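PDB 1A4E: peroxisomal catalase A from Saccharomyces cerevisiae, which probably breaks down the hydrogen peroxide made by peroxisomal oxidases into water and oxygen, using heme as cofactor in a homotetramer. Local coordinates for residues L449-E458 against L479-A487. Sequence-based numbering, arbitrary orientation.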
loop_
_atom_site.group_PDB
_atom_site.type_symbol
_atom_site.label_atom_id
_atom_site.label_comp_id
_atom_site.label_asym_id
_atom_site.label_seq_id
_atom_site.Cartn_x
_atom_site.Cartn_y
_atom_site.Cartn_z
ATOM N N LEU B 449 20.244 17.538 37.159
ATOM C CA LEU B 449 20.868 16.810 36.054
ATOM C C LEU B 449 21.377 15.442 36.508
ATOM O O LEU B 449 21.085 14.426 35.878
ATOM C CB LEU B 449 22.049 17.601 35.474
ATOM C CG LEU B 449 22.876 16.946 34.354
ATOM C CD1 LEU B 449 22.053 16.839 33.087
ATOM C CD2 LEU B 449 24.095 17.782 34.052
ATOM N N ALA B 450 22.089 15.432 37.645
ATOM C CA ALA B 450 22.647 14.216 38.206
ATOM C C ALA B 450 21.596 13.218 38.647
ATOM O O ALA B 450 21.781 12.015 38.478
ATOM C CB ALA B 450 23.505 14.556 39.401
ATOM N N TYR B 451 20.486 13.730 39.190
ATOM C CA TYR B 451 19.372 12.905 39.620
ATOM C C TYR B 451 18.636 12.301 38.422
ATOM O O TYR B 451 18.332 11.108 38.435
ATOM C CB TYR B 451 18.422 13.759 40.463
ATOM C CG TYR B 451 17.158 13.027 40.899
ATOM C CD1 TYR B 451 17.186 12.099 41.949
ATOM C CD2 TYR B 451 15.964 13.277 40.217
ATOM C CE1 TYR B 451 16.017 11.427 42.312
ATOM C CE2 TYR B 451 14.798 12.604 40.574
ATOM C CZ TYR B 451 14.833 11.690 41.620
ATOM O OH TYR B 451 13.670 11.037 41.962
ATOM N N ASN B 452 18.368 13.122 37.390
ATOM C CA ASN B 452 17.673 12.700 36.176
ATOM C C ASN B 452 18.444 11.621 35.437
ATOM O O ASN B 452 17.843 10.682 34.919
ATOM C CB ASN B 452 17.460 13.891 35.234
ATOM C CG ASN B 452 16.512 14.955 35.782
ATOM O OD1 ASN B 452 15.747 14.720 36.716
ATOM N ND2 ASN B 452 16.534 16.175 35.252
ATOM N N ILE B 453 19.779 11.714 35.418
ATOM C CA ILE B 453 20.585 10.680 34.793
ATOM C C ILE B 453 20.615 9.467 35.714
ATOM O O ILE B 453 20.431 8.345 35.259
ATOM C CB ILE B 453 22.024 11.184 34.543
ATOM C CG1 ILE B 453 22.012 12.441 33.701
ATOM C CG2 ILE B 453 22.804 10.120 33.779
ATOM C CD1 ILE B 453 23.360 13.176 33.594
ATOM N N GLY B 454 20.779 9.696 37.022
ATOM C CA GLY B 454 20.915 8.636 38.009
ATOM C C GLY B 454 19.741 7.679 38.081
ATOM O O GLY B 454 19.960 6.470 38.100
ATOM N N ILE B 455 18.500 8.193 38.088
ATOM C CA ILE B 455 17.319 7.336 38.149
ATOM C C ILE B 455 17.066 6.552 36.860
ATOM O O ILE B 455 16.354 5.548 36.874
ATOM C CB ILE B 455 16.042 8.152 38.481
ATOM C CG1 ILE B 455 15.699 9.190 37.421
ATOM C CG2 ILE B 455 16.277 8.762 39.851
ATOM C CD1 ILE B 455 14.351 9.890 37.669
ATOM N N HIS B 456 17.665 6.996 35.745
ATOM C CA HIS B 456 17.552 6.319 34.461
ATOM C C HIS B 456 18.628 5.238 34.324
ATOM O O HIS B 456 18.329 4.113 33.924
ATOM C CB HIS B 456 17.673 7.384 33.370
ATOM C CG HIS B 456 17.404 6.870 31.970
ATOM N ND1 HIS B 456 18.188 6.113 31.219
ATOM C CD2 HIS B 456 16.254 7.114 31.258
ATOM C CE1 HIS B 456 17.571 5.884 30.090
ATOM N NE2 HIS B 456 16.410 6.488 30.125
ATOM N N VAL B 457 19.879 5.569 34.682
ATOM C CA VAL B 457 21.034 4.670 34.616
ATOM C C VAL B 457 20.905 3.515 35.601
ATOM O O VAL B 457 21.426 2.429 35.348
ATOM C CB VAL B 457 22.339 5.459 34.908
ATOM C CG1 VAL B 457 23.583 4.596 34.860
ATOM C CG2 VAL B 457 22.540 6.455 33.797
ATOM N N GLU B 458 20.202 3.747 36.714
ATOM C CA GLU B 458 19.947 2.752 37.743
ATOM C C GLU B 458 19.414 1.430 37.187
ATOM O O GLU B 458 19.798 0.345 37.629
ATOM C CB GLU B 458 18.980 3.418 38.722
ATOM C CG GLU B 458 18.414 2.629 39.889
ATOM C CD GLU B 458 17.199 1.790 39.522
ATOM O OE1 GLU B 458 16.140 2.368 39.258
ATOM O OE2 GLU B 458 17.327 0.567 39.485
ATOM N N LEU B 479 30.255 15.477 38.780
ATOM C CA LEU B 479 29.003 15.129 38.116
ATOM C C LEU B 479 28.884 13.610 38.111
ATOM O O LEU B 479 27.842 13.062 38.467
ATOM C CB LEU B 479 29.007 15.617 36.671
ATOM C CG LEU B 479 27.767 15.977 35.858
ATOM C CD1 LEU B 479 28.120 15.628 34.429
ATOM C CD2 LEU B 479 26.505 15.238 36.271
ATOM N N SER B 480 29.966 12.932 37.720
ATOM C CA SER B 480 30.001 11.482 37.677
ATOM C C SER B 480 29.741 10.831 39.033
ATOM O O SER B 480 29.040 9.820 39.116
ATOM C CB SER B 480 31.351 11.067 37.142
ATOM O OG SER B 480 31.473 9.657 37.116
ATOM N N GLU B 481 30.293 11.439 40.096
ATOM C CA GLU B 481 30.114 10.972 41.465
ATOM C C GLU B 481 28.669 11.102 41.917
ATOM O O GLU B 481 28.145 10.210 42.579
ATOM C CB GLU B 481 30.980 11.770 42.449
ATOM C CG GLU B 481 32.502 11.584 42.401
ATOM C CD GLU B 481 33.004 10.162 42.637
ATOM O OE1 GLU B 481 32.490 9.459 43.514
ATOM O OE2 GLU B 481 33.929 9.762 41.933
ATOM N N ALA B 482 28.026 12.220 41.560
ATOM C CA ALA B 482 26.636 12.467 41.900
ATOM C C ALA B 482 25.668 11.536 41.171
ATOM O O ALA B 482 24.651 11.145 41.744
ATOM C CB ALA B 482 26.292 13.910 41.566
ATOM N N ILE B 483 25.980 11.150 39.924
ATOM C CA ILE B 483 25.162 10.217 39.149
ATOM C C ILE B 483 25.252 8.839 39.774
ATOM O O ILE B 483 24.231 8.169 39.917
ATOM C CB ILE B 483 25.648 10.152 37.671
ATOM C CG1 ILE B 483 25.335 11.479 36.995
ATOM C CG2 ILE B 483 24.974 9.007 36.911
ATOM C CD1 ILE B 483 26.079 11.641 35.660
ATOM N N LYS B 484 26.474 8.436 40.148
ATOM C CA LYS B 484 26.726 7.146 40.780
ATOM C C LYS B 484 25.999 7.007 42.119
ATOM O O LYS B 484 25.473 5.944 42.454
ATOM C CB LYS B 484 28.234 6.985 40.968
ATOM C CG LYS B 484 28.663 5.606 41.479
ATOM C CD LYS B 484 30.100 5.588 41.990
ATOM C CE LYS B 484 30.267 6.607 43.122
ATOM N NZ LYS B 484 31.576 6.507 43.734
ATOM N N LYS B 485 25.933 8.116 42.867
ATOM C CA LYS B 485 25.255 8.184 44.150
ATOM C C LYS B 485 23.739 8.031 44.023
ATOM O O LYS B 485 23.106 7.422 44.889
ATOM C CB LYS B 485 25.634 9.518 44.785
ATOM C CG LYS B 485 25.016 9.844 46.133
ATOM C CD LYS B 485 25.594 11.174 46.575
ATOM C CE LYS B 485 24.831 11.738 47.757
ATOM N NZ LYS B 485 25.442 12.992 48.158
ATOM N N VAL B 486 23.134 8.560 42.948
ATOM C CA VAL B 486 21.699 8.420 42.746
ATOM C C VAL B 486 21.389 7.022 42.222
ATOM O O VAL B 486 20.473 6.373 42.718
ATOM C CB VAL B 486 21.187 9.496 41.750
ATOM C CG1 VAL B 486 19.678 9.374 41.571
ATOM C CG2 VAL B 486 21.455 10.890 42.301
ATOM N N ALA B 487 22.177 6.518 41.262
ATOM C CA ALA B 487 21.977 5.194 40.686
ATOM C C ALA B 487 22.063 4.054 41.697
ATOM O O ALA B 487 21.555 2.959 41.453
ATOM C CB ALA B 487 23.009 4.938 39.601
#
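Val486 fits as a knob into a hole formed by Ala450, Tyr451, Gly454 and Ile455. Val486 CB rests 3.8 Å from Gly454 CA. Val486 CG1 stands anti to the backbone N (chi1 -178°), which sends it to Tyr451 CD1 at 3.7 Å, and Ile455 CG2 lies beside it. CG2 turns instead to Tyr451 CA and Ala450 O. Gly454 has no side chain, and a CB there would clash with Val486. This is consistent with the close approach of the two helical segments, whose axes come within 7.4 Å and cross at -46°. Next to the glycine, Ala487 CA makes a CH...O contact with Gly454 O at 3.5 Å.

Further along, Ala450 CB meets Ala482 CB at 3.6 Å. On the buried side, Ile483 CG1 packs against the Ala450 backbone, and Ile483 CD1 reaches Ile453 CD1 at 3.7 Å. Phe472 of helix 462-473 touches both isoleucines. Replacing Ile483 with an alanine removes CG1, CG2 and CD1, which would probably leave a gap beside Ile453, Phe472 and the Ala450 backbone. Leu449 and Leu479 cross at about a right angle through their CD2 methyls, and both touch Tyr436 of helix 430-440.

The contact packs together helices 445-457 and 477-487 of the C-terminal helical region of catalases, away from the heme and the catalytic residues. No hydrogen bond or salt bridge spans the two segments, so their fit rests on the shape of apolar side chains, with Gly454 and the alanines allowing the close approach.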